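Local coordinates for SusD homolog (Bacteroides thetaiotaomicron, PDB 3EHM), which probably binds mucin O-glycans at the cell surface as a SusD-family lipoprotein, supporting their use by this gut symbiont, at residues Pro22-Gly26 against Ile106-Ala110; Ala120-Ile124 against Ser184-Gln188; Thr137-Gly141 against Lys518-Val522; Glu161-Arg165 against Arg214-Asp219; Arg343-Tyr348 against Ile374-Gln379. All blocks are in the same frame, centred on the assembly; numbering follows the deposited sequence.

Contact 1. Residues Pro22-Gly26 against Ile106-Ala110; sequences PLKYG and IYEIA
Tyr25 reaches from the first turn of helix 23-36 to the last turn of helix 85-110. Its ring meets three residues there: Ile106, Ile109 and Ala110. The tight part lies along one side of the ring. CD2 of Tyr25 is 3.9 Å from CG2 of Ile106, and CE2 of Tyr25 is 3.7 Å from CG2 of Ile109. The closest approach is at the hydroxyl: OH of Tyr25 lies 3.2 Å from CB of Ala110 and 3.4 Å from CG2 of Ile109. All three methyl carbons come in obliquely. The CG2 branch of each isoleucine stands anti to its own backbone N, and this turns it toward the tyrosine. Ile121 and Met186 also pack against Tyr25.

The outer side is looser. Lys24 is exposed, and Ile109 is only partly covered. The CG of Lys24 sits between backbone N and carbonyl carbon (chi1 62°), and the rest of the chain is extended. It therefore runs over the rim of one face of the Tyr25 ring, with CG 3.7 Å above the plane. CD of Lys24 passes CG2 of Ile109 at 3.9 Å.

Glu118 takes the polar ends. Lys24 NZ forms a salt bridge with it, and Tyr25 OH makes a weak hydrogen bond to the same carboxylate. Between the two segments the contact is thus apolar, and its polar groups are served by the start of helix 116-140.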
# COMPACT_ATOMS: atom_id res chain seq x y z
N PRO A 22 -0.60 31.70 6.08
CA PRO A 22 0.07 30.59 6.79
C PRO A 22 1.47 30.32 6.25
O PRO A 22 1.84 29.18 5.97
CB PRO A 22 -0.81 29.36 6.62
CG PRO A 22 -1.48 29.66 5.29
CD PRO A 22 -1.77 31.18 5.34
N LEU A 23 2.26 31.39 6.10
CA LEU A 23 3.62 31.26 5.59
C LEU A 23 4.50 30.37 6.46
O LEU A 23 5.34 29.63 5.94
CB LEU A 23 4.27 32.64 5.47
CG LEU A 23 3.96 33.45 4.21
CD1 LEU A 23 4.41 34.89 4.40
CD2 LEU A 23 4.66 32.82 3.02
N LYS A 24 4.30 30.42 7.77
CA LYS A 24 5.11 29.62 8.68
C LYS A 24 4.86 28.11 8.61
O LYS A 24 5.69 27.33 9.07
CB LYS A 24 4.91 30.09 10.13
CG LYS A 24 3.49 29.97 10.65
CD LYS A 24 3.39 30.60 12.03
CE LYS A 24 1.95 30.61 12.52
NZ LYS A 24 1.85 31.30 13.85
N TYR A 25 3.73 27.71 8.02
CA TYR A 25 3.39 26.29 7.91
C TYR A 25 3.64 25.69 6.52
O TYR A 25 3.83 24.49 6.38
CB TYR A 25 1.91 26.08 8.25
CG TYR A 25 1.53 26.47 9.66
CD1 TYR A 25 0.68 27.56 9.89
CD2 TYR A 25 2.01 25.76 10.75
CE1 TYR A 25 0.31 27.91 11.19
CE2 TYR A 25 1.65 26.11 12.05
CZ TYR A 25 0.80 27.18 12.26
OH TYR A 25 0.46 27.52 13.55
N GLY A 26 3.61 26.54 5.50
CA GLY A 26 3.78 26.12 4.12
C GLY A 26 4.84 25.11 3.73
O GLY A 26 4.52 24.01 3.26
N ILE A 106 5.32 21.78 13.13
CA ILE A 106 3.98 22.33 12.93
C ILE A 106 3.21 22.21 14.24
O ILE A 106 2.54 23.15 14.67
CB ILE A 106 3.21 21.56 11.82
CG1 ILE A 106 3.85 21.84 10.46
CG2 ILE A 106 1.74 21.97 11.81
CD1 ILE A 106 3.16 21.13 9.31
N TYR A 107 3.33 21.05 14.88
CA TYR A 107 2.66 20.79 16.15
C TYR A 107 3.10 21.81 17.20
O TYR A 107 2.27 22.43 17.87
CB TYR A 107 3.00 19.38 16.63
CG TYR A 107 2.40 19.01 17.97
CD1 TYR A 107 1.02 18.94 18.15
CD2 TYR A 107 3.22 18.71 19.06
CE1 TYR A 107 0.47 18.59 19.37
CE2 TYR A 107 2.67 18.35 20.30
CZ TYR A 107 1.30 18.29 20.44
OH TYR A 107 0.75 17.93 21.65
N GLU A 108 4.40 21.98 17.34
CA GLU A 108 4.94 22.92 18.32
C GLU A 108 4.40 24.33 18.10
O GLU A 108 4.08 25.03 19.06
CB GLU A 108 6.47 22.92 18.24
CG GLU A 108 7.14 23.97 19.12
CD GLU A 108 8.63 23.75 19.27
OE1 GLU A 108 9.29 24.59 19.93
OE2 GLU A 108 9.15 22.74 18.74
N ILE A 109 4.27 24.72 16.84
CA ILE A 109 3.80 26.06 16.50
C ILE A 109 2.29 26.28 16.66
O ILE A 109 1.85 27.35 17.07
CB ILE A 109 4.17 26.42 15.05
CG1 ILE A 109 5.69 26.37 14.86
CG2 ILE A 109 3.66 27.82 14.71
CD1 ILE A 109 6.14 26.51 13.41
N ALA A 110 1.50 25.26 16.34
CA ALA A 110 0.05 25.39 16.40
C ALA A 110 -0.70 24.78 17.58
O ALA A 110 -1.85 25.15 17.82
CB ALA A 110 -0.55 24.86 15.10

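Contact 2. Residues Ala120-Ile124 against Ser184-Gln188; sequences AILEI and SVMAQ
Val185 pushes its side chain into the hollow between Ile121 and Ile124, which sit one turn apart on helix 116-140. CG1 of Val185 is the bump. It lies 3.8 Å from CG1 of Ile121 and 3.7 Å from CD1 of Ile124. This branch stands anti to the backbone N (chi1 173°), which carries it to the two isoleucines. The other branch, CG2, lies more loosely against CB of Ala120, at 4.2 Å.

The next residue, Met186, is modelled as selenomethionine and packs along the rest of Ile121, next to Val185. Its chain crosses that of Ile121 at about a right angle. It is bent at its last torsion (chi3 -61°), which curls the end methyl back over the isoleucine. CE of Met186 comes to 3.7 Å from CG2 of Ile121, while SE of Met186 is 4.0 Å from the same carbon. CG of Met186 touches the far end, 3.9 Å from CD1 of Ile121.

Segment 184-188 belongs to the loop joining helices 160-178 and 197-215, within the largely helical SusD fold, which includes tetratricopeptide-repeat structure. The loop backbone takes left-handed helical angles at Met186, and both it and Val185 point their side chains at the helix. Leu178 adds to the wall beside Ala120 and Ile124. Tyr25 and Phe29 of helix 23-36 also touch Met186.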
# COMPACT_ATOMS: atom_id res chain seq x y z
N ALA A 120 -7.23 24.22 12.33
CA ALA A 120 -7.57 23.48 11.12
C ALA A 120 -6.30 23.02 10.42
O ALA A 120 -6.23 21.89 9.91
CB ALA A 120 -8.39 24.36 10.18
N ILE A 121 -5.29 23.89 10.38
CA ILE A 121 -4.02 23.55 9.76
C ILE A 121 -3.42 22.35 10.47
O ILE A 121 -2.97 21.40 9.83
CB ILE A 121 -3.04 24.73 9.83
CG1 ILE A 121 -3.44 25.79 8.80
CG2 ILE A 121 -1.61 24.24 9.58
CD1 ILE A 121 -2.54 27.01 8.78
N LEU A 122 -3.41 22.39 11.80
CA LEU A 122 -2.85 21.30 12.59
C LEU A 122 -3.60 20.00 12.34
O LEU A 122 -2.98 18.95 12.20
CB LEU A 122 -2.88 21.65 14.09
CG LEU A 122 -2.46 20.53 15.05
CD1 LEU A 122 -1.06 20.05 14.72
CD2 LEU A 122 -2.51 21.03 16.48
N GLU A 123 -4.93 20.06 12.29
CA GLU A 123 -5.71 18.84 12.06
C GLU A 123 -5.47 18.27 10.66
O GLU A 123 -5.48 17.06 10.47
CB GLU A 123 -7.20 19.09 12.29
CG GLU A 123 -7.58 19.36 13.75
CD GLU A 123 -6.92 18.39 14.73
OE1 GLU A 123 -6.85 17.18 14.44
OE2 GLU A 123 -6.49 18.85 15.81
N ILE A 124 -5.26 19.15 9.68
CA ILE A 124 -5.00 18.68 8.33
C ILE A 124 -3.62 18.01 8.36
O ILE A 124 -3.41 16.95 7.76
CB ILE A 124 -5.01 19.85 7.31
CG1 ILE A 124 -6.45 20.34 7.12
CG2 ILE A 124 -4.40 19.41 5.97
CD1 ILE A 124 -6.57 21.59 6.28
N SER A 184 -11.51 27.92 2.65
CA SER A 184 -10.30 27.24 2.22
C SER A 184 -9.16 27.39 3.23
O SER A 184 -9.05 28.42 3.91
CB SER A 184 -9.85 27.78 0.86
OG SER A 184 -10.85 27.57 -0.12
N VAL A 185 -8.32 26.37 3.33
CA VAL A 185 -7.20 26.38 4.26
C VAL A 185 -5.90 25.96 3.57
O VAL A 185 -5.81 24.87 2.99
CB VAL A 185 -7.47 25.43 5.45
CG1 VAL A 185 -6.22 25.31 6.32
CG2 VAL A 185 -8.63 25.95 6.28
N MSE A 186 -4.90 26.84 3.62
CA MSE A 186 -3.60 26.58 3.01
C MSE A 186 -3.65 26.13 1.56
O MSE A 186 -2.86 25.28 1.15
CB MSE A 186 -2.84 25.53 3.81
CG MSE A 186 -2.14 26.03 5.06
SE MSE A 186 -0.96 24.66 5.69
CE MSE A 186 -2.28 23.28 6.04
N ALA A 187 -4.55 26.70 0.77
CA ALA A 187 -4.68 26.31 -0.63
C ALA A 187 -3.35 26.33 -1.39
O ALA A 187 -3.05 25.41 -2.15
CB ALA A 187 -5.68 27.22 -1.34
N GLN A 188 -2.57 27.38 -1.20
CA GLN A 188 -1.29 27.52 -1.89
C GLN A 188 -0.30 26.40 -1.62
O GLN A 188 0.53 26.08 -2.47
CB GLN A 188 -0.64 28.86 -1.52
CG GLN A 188 0.75 29.05 -2.13
CD GLN A 188 1.36 30.41 -1.82
OE1 GLN A 188 2.49 30.71 -2.24
NE2 GLN A 188 0.63 31.24 -1.09

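Contact 3. Residues Thr137-Gly141 against Lys518-Val522; sequences TDVFG and KLWWV
Gly141 and Leu519 bring the two backbones together, with CA atoms 6.0 Å apart. Helix 116-140 ends here, and Gly141 leaves it with a positive phi (105°). A side chain would not fit at these backbone angles, and its CB would also run into CD2 of Leu519. The partner segment makes a type I turn from Leu519 to Val522.

Leu519 straddles the helix end with its two methyls. CD1 packs 3.2 Å from the carbonyl O of Asp138, and CD2 lies 3.6 Å from CA of Gly141. Trp521 sits beside it, with one ring face over CB of Leu519. Its NE1 donates to OD1 of Asp138 at 3.0 Å. The bond is bent (141°). NE1 meets OD1 from above the carboxylate plane, the oxygen lies somewhat out of the indole plane, and the two planes are nearly perpendicular. CZ2 of the same ring lies 3.7 Å from the carbonyl O of Asp138, which approaches at the ring edge.

With an alanine in place of Trp521, OD1 of Asp138 would probably be gripped by one bond fewer and a gap would be likely to open beside Leu519.

Asp138 has other partners: Tyr164 OH at OD1 and Arg214 at OD2. Tyr164 and Gln160 of helix 160-178 pack against Trp521, as do Thr454 and Arg457 of helix 449-459. The C-terminal loop is in this way seated between three helices: 116-140, 160-178 and 449-459.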
# COMPACT_ATOMS: atom_id res chain seq x y z
N THR A 137 3.01 1.70 11.08
CA THR A 137 2.59 0.63 11.97
C THR A 137 2.26 -0.65 11.21
O THR A 137 2.52 -1.75 11.68
CB THR A 137 1.38 1.04 12.82
OG1 THR A 137 1.01 -0.06 13.66
CG2 THR A 137 0.20 1.42 11.94
N ASP A 138 1.69 -0.51 10.01
CA ASP A 138 1.35 -1.68 9.22
C ASP A 138 2.59 -2.39 8.69
O ASP A 138 2.52 -3.55 8.30
CB ASP A 138 0.43 -1.30 8.06
CG ASP A 138 -0.96 -0.91 8.54
OD1 ASP A 138 -1.29 -1.22 9.71
OD2 ASP A 138 -1.73 -0.32 7.75
N VAL A 139 3.72 -1.69 8.70
CA VAL A 139 4.96 -2.27 8.23
C VAL A 139 5.80 -2.83 9.39
O VAL A 139 6.32 -3.94 9.29
CB VAL A 139 5.81 -1.23 7.45
CG1 VAL A 139 7.24 -1.73 7.29
CG2 VAL A 139 5.18 -0.99 6.09
N PHE A 140 5.91 -2.08 10.49
CA PHE A 140 6.71 -2.52 11.65
C PHE A 140 5.92 -3.09 12.82
O PHE A 140 6.43 -3.92 13.58
CB PHE A 140 7.56 -1.36 12.20
CG PHE A 140 8.63 -0.86 11.27
CD1 PHE A 140 8.39 0.22 10.43
CD2 PHE A 140 9.89 -1.46 11.25
CE1 PHE A 140 9.38 0.72 9.60
CE2 PHE A 140 10.89 -0.97 10.41
CZ PHE A 140 10.64 0.12 9.58
N GLY A 141 4.68 -2.62 12.98
CA GLY A 141 3.86 -3.06 14.10
C GLY A 141 3.81 -1.93 15.13
O GLY A 141 3.14 -0.93 14.90
N LYS A 518 3.87 -12.29 12.98
CA LYS A 518 2.60 -11.75 12.50
C LYS A 518 2.14 -10.53 13.28
O LYS A 518 2.26 -10.48 14.51
CB LYS A 518 1.51 -12.83 12.57
CG LYS A 518 1.73 -14.01 11.64
CD LYS A 518 0.59 -15.01 11.76
CE LYS A 518 0.82 -16.23 10.89
NZ LYS A 518 -0.36 -17.14 10.92
N LEU A 519 1.62 -9.54 12.57
CA LEU A 519 1.16 -8.33 13.21
C LEU A 519 -0.20 -8.52 13.86
O LEU A 519 -0.86 -9.54 13.66
CB LEU A 519 1.15 -7.17 12.21
CG LEU A 519 2.58 -6.84 11.75
CD1 LEU A 519 2.57 -5.70 10.73
CD2 LEU A 519 3.42 -6.46 12.97
N TRP A 520 -0.61 -7.53 14.63
CA TRP A 520 -1.87 -7.57 15.37
C TRP A 520 -3.15 -7.83 14.59
O TRP A 520 -3.99 -8.61 15.04
CB TRP A 520 -2.02 -6.26 16.17
CG TRP A 520 -3.31 -6.16 16.93
CD1 TRP A 520 -3.72 -6.95 17.97
CD2 TRP A 520 -4.36 -5.22 16.69
NE1 TRP A 520 -4.97 -6.55 18.40
CE2 TRP A 520 -5.38 -5.49 17.63
CE3 TRP A 520 -4.54 -4.17 15.78
CZ2 TRP A 520 -6.57 -4.75 17.69
CZ3 TRP A 520 -5.73 -3.44 15.83
CH2 TRP A 520 -6.72 -3.73 16.78
N TRP A 521 -3.32 -7.19 13.44
CA TRP A 521 -4.55 -7.36 12.66
C TRP A 521 -4.68 -8.62 11.79
O TRP A 521 -5.68 -8.78 11.09
CB TRP A 521 -4.83 -6.12 11.79
CG TRP A 521 -3.61 -5.44 11.22
CD1 TRP A 521 -3.18 -4.17 11.49
CD2 TRP A 521 -2.69 -5.98 10.26
NE1 TRP A 521 -2.04 -3.88 10.77
CE2 TRP A 521 -1.72 -4.97 10.01
CE3 TRP A 521 -2.58 -7.21 9.60
CZ2 TRP A 521 -0.65 -5.17 9.12
CZ3 TRP A 521 -1.52 -7.40 8.71
CH2 TRP A 521 -0.57 -6.38 8.48
N VAL A 522 -3.69 -9.51 11.84
CA VAL A 522 -3.78 -10.72 11.03
C VAL A 522 -4.94 -11.56 11.56
O VAL A 522 -4.96 -11.91 12.74
CB VAL A 522 -2.48 -11.55 11.09
CG1 VAL A 522 -2.66 -12.85 10.30
CG2 VAL A 522 -1.33 -10.74 10.51

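Contact 4. Residues Glu161-Arg165 against Arg214-Asp219; sequences EVVYR and RVHFID
Tyr164 and Val215 are the nearest pair of the two backbones, with CA atoms 8.4 Å apart, where helix 160-178 passes the end of helix 197-215. Two side-chain patches bridge this gap.

The first is buried and centres on Tyr164. CD2 of its ring presses against CG1 of Val215 at 3.4 Å. The ring then runs on to Arg214, whose CG lies 3.8 Å from CE2 of Tyr164. The Arg214 chain is bent at its second and third torsions. This folds NE back toward the hydroxyl, and NE donates to OH of Tyr164 at 3.0 Å. The bond is fairly straight (161°), and the oxygen lies in the guanidinium plane, at its edge. OD1 of Asp138 also hydrogen-bonds this hydroxyl, so both partners hold it. The other nitrogens of Arg214 face acids: NH1 pairs with Glu451 and Glu455, and NH2 with Asp138.

The second patch is charged and less buried. Arg165 is extended from CG to NE. Its NE donates to OE2 of Glu161 at 3.2 Å, one turn back on the same helix, with that oxygen in the guanidinium plane. Its NH2 forms a salt bridge to OD2 of Asp219 at 2.7 Å. The two acids approach to 4.0 Å between OE2 of Glu161 and OD2 of Asp219, and the shared arginine would probably offset their repulsion.

Asp219 is also an N-cap: its OD1 accepts from the backbone N of Leu222 in helix 220-231. A three-residue salt-bridge network thus ties helix 160-178 to the corner between two successive helices of the SusD-type helical scaffold.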
# COMPACT_ATOMS: atom_id res chain seq x y z
N GLU A 161 -2.11 -2.44 18.64
CA GLU A 161 -3.53 -2.30 18.97
C GLU A 161 -3.80 -0.90 19.51
O GLU A 161 -4.82 -0.29 19.19
CB GLU A 161 -3.96 -3.34 20.01
CG GLU A 161 -5.29 -3.00 20.67
CD GLU A 161 -5.85 -4.12 21.53
OE1 GLU A 161 -5.05 -4.93 22.05
OE2 GLU A 161 -7.08 -4.18 21.69
N VAL A 162 -2.89 -0.38 20.33
CA VAL A 162 -3.06 0.95 20.90
C VAL A 162 -2.92 2.02 19.82
O VAL A 162 -3.61 3.04 19.85
CB VAL A 162 -2.05 1.20 22.04
CG1 VAL A 162 -2.10 2.66 22.48
CG2 VAL A 162 -2.39 0.29 23.22
N VAL A 163 -2.03 1.78 18.85
CA VAL A 163 -1.83 2.73 17.76
C VAL A 163 -3.14 2.86 16.99
O VAL A 163 -3.60 3.96 16.69
CB VAL A 163 -0.73 2.25 16.79
CG1 VAL A 163 -0.64 3.20 15.59
CG2 VAL A 163 0.61 2.19 17.52
N TYR A 164 -3.76 1.72 16.69
CA TYR A 164 -5.02 1.72 15.96
C TYR A 164 -6.14 2.40 16.74
O TYR A 164 -6.84 3.25 16.20
CB TYR A 164 -5.42 0.30 15.57
CG TYR A 164 -4.94 -0.09 14.19
CD1 TYR A 164 -3.58 -0.27 13.93
CD2 TYR A 164 -5.84 -0.24 13.14
CE1 TYR A 164 -3.13 -0.58 12.64
CE2 TYR A 164 -5.41 -0.55 11.86
CZ TYR A 164 -4.06 -0.71 11.61
OH TYR A 164 -3.64 -1.02 10.33
N ARG A 165 -6.30 2.04 18.01
CA ARG A 165 -7.35 2.64 18.83
C ARG A 165 -7.16 4.15 18.92
O ARG A 165 -8.13 4.91 18.84
CB ARG A 165 -7.34 2.06 20.25
CG ARG A 165 -7.86 0.64 20.35
CD ARG A 165 -7.82 0.11 21.78
NE ARG A 165 -8.39 -1.23 21.87
CZ ARG A 165 -9.69 -1.49 21.76
NH1 ARG A 165 -10.55 -0.50 21.56
NH2 ARG A 165 -10.13 -2.73 21.84
N ARG A 214 -9.90 -2.93 8.71
CA ARG A 214 -8.65 -3.60 9.06
C ARG A 214 -8.73 -4.34 10.40
O ARG A 214 -8.09 -5.37 10.58
CB ARG A 214 -7.49 -2.60 9.13
CG ARG A 214 -6.12 -3.26 9.30
CD ARG A 214 -5.36 -3.29 7.98
NE ARG A 214 -4.75 -2.00 7.69
CZ ARG A 214 -4.80 -1.38 6.51
NH1 ARG A 214 -5.44 -1.94 5.49
NH2 ARG A 214 -4.20 -0.22 6.35
N VAL A 215 -9.52 -3.81 11.33
CA VAL A 215 -9.62 -4.43 12.65
C VAL A 215 -10.84 -5.30 12.92
O VAL A 215 -10.88 -5.99 13.94
CB VAL A 215 -9.59 -3.36 13.78
CG1 VAL A 215 -8.39 -2.43 13.60
CG2 VAL A 215 -10.89 -2.57 13.77
N HIS A 216 -11.82 -5.30 12.02
CA HIS A 216 -13.04 -6.08 12.28
C HIS A 216 -12.84 -7.56 12.61
O HIS A 216 -13.60 -8.11 13.42
CB HIS A 216 -14.06 -5.88 11.14
CG HIS A 216 -13.94 -6.85 10.01
ND1 HIS A 216 -14.55 -8.09 10.03
CD2 HIS A 216 -13.34 -6.75 8.80
CE1 HIS A 216 -14.34 -8.70 8.87
NE2 HIS A 216 -13.60 -7.91 8.11
N PHE A 217 -11.84 -8.21 12.02
CA PHE A 217 -11.61 -9.63 12.32
C PHE A 217 -11.04 -9.84 13.72
O PHE A 217 -11.42 -10.78 14.42
CB PHE A 217 -10.67 -10.26 11.29
CG PHE A 217 -11.37 -10.75 10.04
CD1 PHE A 217 -10.97 -10.31 8.78
CD2 PHE A 217 -12.44 -11.64 10.13
CE1 PHE A 217 -11.62 -10.75 7.63
CE2 PHE A 217 -13.10 -12.08 8.98
CZ PHE A 217 -12.68 -11.64 7.73
N ILE A 218 -10.13 -8.97 14.13
CA ILE A 218 -9.49 -9.07 15.44
C ILE A 218 -10.30 -8.40 16.54
O ILE A 218 -10.34 -8.88 17.67
CB ILE A 218 -8.07 -8.45 15.41
CG1 ILE A 218 -7.15 -9.28 14.52
CG2 ILE A 218 -7.50 -8.36 16.83
CD1 ILE A 218 -6.86 -10.68 15.06
N ASP A 219 -10.94 -7.28 16.21
CA ASP A 219 -11.74 -6.55 17.19
C ASP A 219 -12.97 -5.94 16.53
O ASP A 219 -12.99 -4.75 16.20
CB ASP A 219 -10.90 -5.44 17.82
CG ASP A 219 -11.47 -4.95 19.14
OD1 ASP A 219 -12.70 -4.76 19.23
OD2 ASP A 219 -10.68 -4.75 20.09

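Contact 5. Residues Arg343-Tyr348 against Ile374-Gln379; sequences RASETY and ISFQEQ
Ser345 and Glu378 carry the hydrogen bonds of this contact. The Glu378 chain is extended beyond CG and sends its carboxylate to the first turn of helix 344-356. OE1 of Glu378 accepts from OG of Ser345 at 2.8 Å, on its syn side. OE2 of Glu378 accepts from the backbone N of Ser345 at 3.1 Å, and this bond comes from above the carboxylate plane (angle at the hydrogen 159°). A water may link OE2 to the backbone N of Ala344, but it sits doubtfully close to OE2. The Ser345 amide thus gains an acceptor, and the helix start would probably favour the negative charge.

Charge adds to this. The guanidinium of Arg343 lies stacked on the Glu378 carboxylate (9° between planes). NE of Arg343 and OE2 of Glu378 are 4.0 Å apart, a long salt bridge in which no N-H points at the oxygen. The stronger partner of Arg343 is Glu245. NH1 of Arg343 reaches the carbonyl O of Glu378 through another water. An alanine in place of Glu378 would probably leave Ser345 without its acceptor and the Arg343 guanidinium without its stacked countercharge.

Segments 344-348 and 374-378 run antiparallel, their axes 9.3 Å apart at closest approach. The two successive helices form an antiparallel hairpin, within a fold that contains tetratricopeptide repeats.

Apolar packing continues along them. CG2 of Ile374 sits 3.9 Å from CB of Ala344, and its CG1 branch lies 3.8 Å from CE1 of Tyr348. Ala444 of helix 429-445 touches Ser345 and Ser375.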
# COMPACT_ATOMS: atom_id res chain seq x y z
N ARG A 343 -8.10 6.15 -3.23
CA ARG A 343 -8.98 6.33 -4.38
C ARG A 343 -10.40 5.86 -4.12
O ARG A 343 -10.63 5.02 -3.24
CB ARG A 343 -8.41 5.58 -5.59
CG ARG A 343 -6.92 5.81 -5.79
CD ARG A 343 -6.47 5.39 -7.18
NE ARG A 343 -6.94 6.32 -8.21
CZ ARG A 343 -6.62 6.23 -9.49
NH1 ARG A 343 -5.81 5.26 -9.90
NH2 ARG A 343 -7.08 7.12 -10.36
N ALA A 344 -11.33 6.39 -4.89
CA ALA A 344 -12.74 6.05 -4.73
C ALA A 344 -13.02 4.55 -4.83
O ALA A 344 -13.84 4.01 -4.09
CB ALA A 344 -13.58 6.81 -5.77
N SER A 345 -12.32 3.86 -5.74
CA SER A 345 -12.56 2.43 -5.89
C SER A 345 -12.33 1.68 -4.59
O SER A 345 -13.07 0.74 -4.27
CB SER A 345 -11.68 1.85 -7.00
OG SER A 345 -10.30 2.06 -6.75
N GLU A 346 -11.33 2.08 -3.82
CA GLU A 346 -11.04 1.39 -2.56
C GLU A 346 -12.24 1.48 -1.61
O GLU A 346 -12.59 0.51 -0.94
CB GLU A 346 -9.81 1.98 -1.87
CG GLU A 346 -9.32 1.12 -0.72
CD GLU A 346 -8.19 1.74 0.08
OE1 GLU A 346 -7.43 2.57 -0.48
OE2 GLU A 346 -8.06 1.39 1.27
N THR A 347 -12.85 2.66 -1.55
CA THR A 347 -14.01 2.86 -0.69
C THR A 347 -15.09 1.80 -0.94
O THR A 347 -15.65 1.23 -0.01
CB THR A 347 -14.61 4.26 -0.89
OG1 THR A 347 -13.65 5.25 -0.51
CG2 THR A 347 -15.87 4.43 -0.06
N TYR A 348 -15.37 1.54 -2.21
CA TYR A 348 -16.39 0.55 -2.53
C TYR A 348 -16.02 -0.86 -2.10
O TYR A 348 -16.87 -1.61 -1.63
CB TYR A 348 -16.73 0.58 -4.03
CG TYR A 348 -17.44 1.86 -4.42
CD1 TYR A 348 -16.72 2.97 -4.85
CD2 TYR A 348 -18.82 1.97 -4.31
CE1 TYR A 348 -17.36 4.17 -5.14
CE2 TYR A 348 -19.48 3.16 -4.60
CZ TYR A 348 -18.74 4.26 -5.01
OH TYR A 348 -19.37 5.44 -5.29
N ILE A 374 -15.75 1.67 -10.96
CA ILE A 374 -15.03 2.90 -10.65
C ILE A 374 -13.54 2.76 -11.00
O ILE A 374 -12.91 3.70 -11.50
CB ILE A 374 -15.17 3.27 -9.15
CG1 ILE A 374 -16.58 3.81 -8.89
CG2 ILE A 374 -14.13 4.30 -8.75
CD1 ILE A 374 -16.88 5.12 -9.61
N SER A 375 -12.99 1.58 -10.76
CA SER A 375 -11.58 1.35 -11.06
C SER A 375 -11.34 1.47 -12.56
O SER A 375 -10.35 2.06 -12.99
CB SER A 375 -11.12 -0.02 -10.57
OG SER A 375 -9.78 -0.26 -10.96
N PHE A 376 -12.24 0.89 -13.36
CA PHE A 376 -12.11 0.96 -14.81
C PHE A 376 -12.14 2.42 -15.24
O PHE A 376 -11.40 2.84 -16.14
CB PHE A 376 -13.25 0.20 -15.49
CG PHE A 376 -12.95 -1.26 -15.72
CD1 PHE A 376 -12.39 -2.04 -14.72
CD2 PHE A 376 -13.25 -1.85 -16.94
CE1 PHE A 376 -12.12 -3.39 -14.93
CE2 PHE A 376 -12.98 -3.20 -17.17
CZ PHE A 376 -12.41 -3.97 -16.16
N GLN A 377 -13.00 3.21 -14.61
CA GLN A 377 -13.10 4.62 -14.93
C GLN A 377 -11.82 5.33 -14.52
O GLN A 377 -11.31 6.18 -15.25
CB GLN A 377 -14.30 5.24 -14.22
CG GLN A 377 -15.64 4.78 -14.78
CD GLN A 377 -16.81 5.41 -14.05
OE1 GLN A 377 -16.87 6.62 -13.87
NE2 GLN A 377 -17.76 4.58 -13.63
N GLU A 378 -11.29 4.98 -13.35
CA GLU A 378 -10.05 5.60 -12.87
C GLU A 378 -8.92 5.35 -13.86
O GLU A 378 -8.10 6.23 -14.12
CB GLU A 378 -9.67 5.02 -11.49
CG GLU A 378 -10.70 5.26 -10.41
CD GLU A 378 -10.36 4.63 -9.07
OE1 GLU A 378 -9.71 3.57 -9.03
OE2 GLU A 378 -10.76 5.20 -8.04
N GLN A 379 -8.89 4.15 -14.44
CA GLN A 379 -7.85 3.77 -15.39
C GLN A 379 -8.17 4.09 -16.84
O GLN A 379 -7.37 3.80 -17.74
CB GLN A 379 -7.54 2.28 -15.23
CG GLN A 379 -7.26 1.86 -13.79
CD GLN A 379 -6.11 2.64 -13.17
OE1 GLN A 379 -6.01 2.74 -11.95
NE2 GLN A 379 -5.24 3.17 -14.01
O HOH W 1 -5.46 6.19 -12.72
O HOH W 2 -10.60 7.62 -7.41

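Contacts 1 and 2 pack directly against each other, with centres 10 Å apart. They meet where CD1 of Tyr25 lies 3.4 Å from CD1 of Ile121. Contacts 3 and 4 also adjoin, again 10 Å between centres. Asp138 joins them through a salt bridge from OD2 to NH2 of Arg214 (2.8 Å) and a probable hydrogen bond to the hydroxyl of Tyr164. Helix 116-140 spans both clusters, serving contact 2 near its start and contact 3 at its end, about 31 Å away between centres. Contact 5 stands apart, with nearest atoms about 6 Å from contact 4. None of the five contacts includes a bound glycan.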